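Local coordinates for DUF269-containing protein (Cyanothece sp. ATCC 51142, PDB 3NJ2) that is of unknown function but belongs to the DUF269 family and is associated with nitrogen fixation in this cyanobacterium, at residues H116-A122 / R134-H140. Sequence-based numbering, arbitrary orientation.
Sequences HEGFGWA and RSLRDAH
L136 and G120 face each other as a hydrogen-bonded pair of an antiparallel beta hairpin, exchanging two backbone bonds, L136 N to G120 O and G120 N to L136 O, each 2.9 Å. A122 and R134 form the next such pair, with both donors in the carbonyl planes, whereas L136 N meets G120 O from above its carbonyl plane. The side chain of L136 shows how such a ladder is backed by apolar contact. Its CB lies beside G120 O; CG, turned anti to the carbonyl carbon (chi1 -54°), leans over A122 N and W121 C. From there CD1 presses on W121 C at 3.6 Å and reaches A122 CB, which CD2 touches more loosely. The same leucine packs on V112 and L114 of strand 109-114, while A122 meets F93 of helix 83-104, so this side of the sheet is turned to the protein interior.

Beyond the ladder the two segments stay joined where A139 N donates to a lone pair of G118 O, with an N-H...O angle of 149°. The H140 ring meets G118 CA at its edge, near the ring plane, bringing CE1 to 3.6 Å from G118 CA, in a position held by its NE2 bond to G79 O.

On the other side of the sheet, S135 CB lies over one face of the W121 ring. A water bonded to G120 O and S135 OG sits above the ring plane, over its centre. W121 also meets W125 of the second subunit edge-to-face. The chemistry is thus two-sided: apolar groups, the leucine and alanine and their neighbours, pack on the inner side, while on the outer side water supplements the backbone bonding of G120 O beside an indole that takes part in the dimer contact.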
ATOM      1  N   HIS B 116       1.978  10.762   7.773  1.00 22.18           N
ATOM      2  CA  HIS B 116       2.850  11.536   8.630  1.00 23.19           C
ATOM      3  C   HIS B 116       2.805  11.119  10.143  1.00 22.26           C
ATOM      4  O   HIS B 116       3.745  11.352  10.923  1.00 23.15           O
ATOM      5  CB  HIS B 116       2.505  13.022   8.463  1.00 25.71           C
ATOM      6  CG  HIS B 116       1.310  13.464   9.237  1.00 30.59           C
ATOM      7  ND1 HIS B 116       1.405  14.095  10.468  1.00 37.44           N
ATOM      8  CD2 HIS B 116      -0.014  13.379   8.957  1.00 34.86           C
ATOM      9  CE1 HIS B 116       0.188  14.374  10.903  1.00 37.40           C
ATOM     10  NE2 HIS B 116      -0.690  13.930  10.017  1.00 36.11           N
ATOM     11  N   GLU B 117       1.699  10.500  10.588  1.00 19.18           N
ATOM     12  CA  GLU B 117       1.574  10.093  11.981  1.00 17.90           C
ATOM     13  C   GLU B 117       2.242   8.791  12.292  1.00 16.40           C
ATOM     14  O   GLU B 117       2.186   8.340  13.422  1.00 18.74           O
ATOM     15  CB  GLU B 117       0.078   9.949  12.381  1.00 17.48           C
ATOM     16  CG  GLU B 117      -0.709  11.105  11.992  1.00 19.60           C
ATOM     17  CD  GLU B 117      -2.221  10.883  11.931  1.00 23.79           C
ATOM     18  OE1 GLU B 117      -2.714   9.712  11.957  1.00 22.23           O
ATOM     19  OE2 GLU B 117      -2.920  11.938  11.833  1.00 25.36           O
ATOM     20  N   GLY B 118       2.851   8.139  11.286  1.00 17.29           N
ATOM     21  CA  GLY B 118       3.402   6.808  11.551  1.00 15.58           C
ATOM     22  C   GLY B 118       2.387   5.692  11.490  1.00 14.28           C
ATOM     23  O   GLY B 118       2.645   4.627  12.023  1.00 13.48           O
ATOM     24  N   PHE B 119       1.256   6.005  10.856  1.00 13.04           N
ATOM     25  CA  PHE B 119       0.156   5.020  10.861  1.00 11.62           C
ATOM     26  C   PHE B 119      -0.115   4.521   9.429  1.00 12.18           C
ATOM     27  O   PHE B 119      -0.076   5.326   8.492  1.00 11.80           O
ATOM     28  CB  PHE B 119      -1.180   5.606  11.501  1.00 12.89           C
ATOM     29  CG  PHE B 119      -2.310   4.665  11.376  1.00 11.59           C
ATOM     30  CD1 PHE B 119      -2.583   3.699  12.330  1.00 15.02           C
ATOM     31  CD2 PHE B 119      -3.102   4.784  10.229  1.00 12.96           C
ATOM     32  CE1 PHE B 119      -3.681   2.838  12.079  1.00 14.90           C
ATOM     33  CE2 PHE B 119      -4.152   3.953   9.982  1.00 13.79           C
ATOM     34  CZ  PHE B 119      -4.415   3.001  10.911  1.00 15.90           C
ATOM     35  N   GLY B 120      -0.410   3.217   9.247  1.00 10.59           N
ATOM     36  CA  GLY B 120      -0.791   2.785   7.860  1.00 10.51           C
ATOM     37  C   GLY B 120      -0.802   1.272   7.833  1.00 10.43           C
ATOM     38  O   GLY B 120      -1.315   0.589   8.775  1.00 12.48           O
ATOM     39  N   TRP B 121      -0.250   0.735   6.744  1.00 10.49           N
ATOM     40  CA  TRP B 121      -0.366  -0.685   6.447  1.00 10.71           C
ATOM     41  C   TRP B 121       0.910  -1.275   5.845  1.00  9.75           C
ATOM     42  O   TRP B 121       1.575  -0.568   5.079  1.00 11.23           O
ATOM     43  CB  TRP B 121      -1.403  -0.859   5.377  1.00 13.05           C
ATOM     44  CG  TRP B 121      -2.795  -0.614   5.835  1.00 11.28           C
ATOM     45  CD1 TRP B 121      -3.559   0.534   5.612  1.00 13.22           C
ATOM     46  CD2 TRP B 121      -3.623  -1.515   6.587  1.00 13.02           C
ATOM     47  NE1 TRP B 121      -4.788   0.406   6.222  1.00 15.42           N
ATOM     48  CE2 TRP B 121      -4.886  -0.844   6.760  1.00 15.35           C
ATOM     49  CE3 TRP B 121      -3.484  -2.810   7.044  1.00 15.46           C
ATOM     50  CZ2 TRP B 121      -5.945  -1.442   7.463  1.00 16.57           C
ATOM     51  CZ3 TRP B 121      -4.528  -3.396   7.762  1.00 14.08           C
ATOM     52  CH2 TRP B 121      -5.738  -2.667   7.978  1.00 14.16           C
ATOM     53  N   ALA B 122       1.183  -2.530   6.179  1.00  9.95           N
ATOM     54  CA  ALA B 122       2.147  -3.343   5.457  1.00  9.08           C
ATOM     55  C   ALA B 122       1.334  -4.413   4.744  1.00  9.27           C
ATOM     56  O   ALA B 122       0.630  -5.186   5.393  1.00 10.35           O
ATOM     57  CB  ALA B 122       3.135  -3.939   6.423  1.00 12.63           C
ATOM     58  N   ARG B 134      -1.084  -6.123   7.501  1.00 17.25           N
ATOM     59  CA  ARG B 134      -0.740  -5.714   8.867  1.00 17.59           C
ATOM     60  C   ARG B 134      -0.914  -4.206   9.098  1.00 15.76           C
ATOM     61  O   ARG B 134      -0.310  -3.374   8.437  1.00 12.73           O
ATOM     62  CB  ARG B 134       0.695  -6.111   9.166  1.00 19.32           C
ATOM     63  CG  ARG B 134       1.037  -5.946  10.581  1.00 24.71           C
ATOM     64  CD  ARG B 134       2.107  -6.971  10.914  1.00 28.77           C
ATOM     65  NE  ARG B 134       2.538  -6.777  12.289  1.00 33.93           N
ATOM     66  CZ  ARG B 134       2.072  -7.469  13.325  1.00 29.43           C
ATOM     67  NH1 ARG B 134       1.164  -8.436  13.168  1.00 28.55           N
ATOM     68  NH2 ARG B 134       2.568  -7.207  14.531  1.00 36.41           N
ATOM     69  N   SER B 135      -1.738  -3.857  10.090  1.00 16.27           N
ATOM     70  CA  SER B 135      -1.881  -2.442  10.514  1.00 17.08           C
ATOM     71  C   SER B 135      -0.641  -2.016  11.298  1.00 17.14           C
ATOM     72  O   SER B 135      -0.244  -2.746  12.235  1.00 18.54           O
ATOM     73  CB  SER B 135      -3.086  -2.411  11.436  1.00 18.37           C
ATOM     74  OG  SER B 135      -3.336  -1.085  11.896  1.00 15.84           O
ATOM     75  N   LEU B 136      -0.015  -0.918  10.846  1.00 13.11           N
ATOM     76  CA  LEU B 136       1.183  -0.302  11.399  1.00 14.30           C
ATOM     77  C   LEU B 136       0.824   0.990  12.137  1.00 13.80           C
ATOM     78  O   LEU B 136      -0.020   1.775  11.682  1.00 12.74           O
ATOM     79  CB  LEU B 136       2.197   0.087  10.310  1.00 15.39           C
ATOM     80  CG  LEU B 136       2.558  -1.073   9.404  1.00 18.75           C
ATOM     81  CD1 LEU B 136       3.479  -0.558   8.277  1.00 18.43           C
ATOM     82  CD2 LEU B 136       3.101  -2.254  10.217  1.00 22.72           C
ATOM     83  N   ARG B 137       1.354   1.149  13.341  1.00 14.36           N
ATOM     84  CA  ARG B 137       1.079   2.332  14.126  1.00 12.95           C
ATOM     85  C   ARG B 137       2.435   2.737  14.751  1.00 12.91           C
ATOM     86  O   ARG B 137       3.295   1.829  15.037  1.00 15.93           O
ATOM     87  CB  ARG B 137      -0.060   2.078  15.184  1.00 14.33           C
ATOM     88  CG  ARG B 137       0.290   1.210  16.294  1.00 15.39           C
ATOM     89  CD  ARG B 137      -0.876   1.041  17.332  1.00 20.86           C
ATOM     90  NE  ARG B 137      -0.381   0.335  18.491  1.00 25.62           N
ATOM     91  CZ  ARG B 137      -1.092  -0.426  19.323  1.00 32.07           C
ATOM     92  NH1 ARG B 137      -2.397  -0.628  19.161  1.00 30.55           N
ATOM     93  NH2 ARG B 137      -0.466  -1.002  20.339  1.00 33.30           N
ATOM     94  N   ASP B 138       2.615   4.057  15.000  1.00 14.31           N
ATOM     95  CA  ASP B 138       3.850   4.553  15.702  1.00 16.14           C
ATOM     96  C   ASP B 138       5.068   4.033  14.951  1.00 14.57           C
ATOM     97  O   ASP B 138       6.017   3.592  15.606  1.00 14.01           O
ATOM     98  CB  ASP B 138       3.889   4.034  17.174  1.00 17.40           C
ATOM     99  CG  ASP B 138       2.613   4.454  17.948  1.00 24.72           C
ATOM    100  OD1 ASP B 138       1.913   5.392  17.461  1.00 20.36           O
ATOM    101  OD2 ASP B 138       2.336   3.806  18.937  1.00 30.18           O
ATOM    102  N   ALA B 139       5.011   4.098  13.590  1.00 14.22           N
ATOM    103  CA  ALA B 139       6.026   3.402  12.779  1.00 13.29           C
ATOM    104  C   ALA B 139       7.433   3.939  13.044  1.00 14.57           C
ATOM    105  O   ALA B 139       8.435   3.209  12.909  1.00 13.27           O
ATOM    106  CB  ALA B 139       5.697   3.540  11.372  1.00 14.54           C
ATOM    107  N   HIS B 140       7.547   5.192  13.491  1.00 13.55           N
ATOM    108  CA  HIS B 140       8.902   5.763  13.803  1.00 15.38           C
ATOM    109  C   HIS B 140       9.612   4.875  14.835  1.00 14.85           C
ATOM    110  O   HIS B 140      10.860   4.847  14.857  1.00 16.68           O
ATOM    111  CB  HIS B 140       8.771   7.181  14.421  1.00 14.75           C
ATOM    112  CG  HIS B 140       7.938   8.127  13.623  1.00 17.28           C
ATOM    113  ND1 HIS B 140       6.631   7.881  13.214  1.00 18.87           N
ATOM    114  CD2 HIS B 140       8.266   9.329  13.093  1.00 16.31           C
ATOM    115  CE1 HIS B 140       6.186   8.924  12.519  1.00 17.28           C
ATOM    116  NE2 HIS B 140       7.177   9.800  12.401  1.00 19.34           N
TER
HETATM  117  O   HOH W   1      -3.942   0.231   9.655  1.00 15.99           O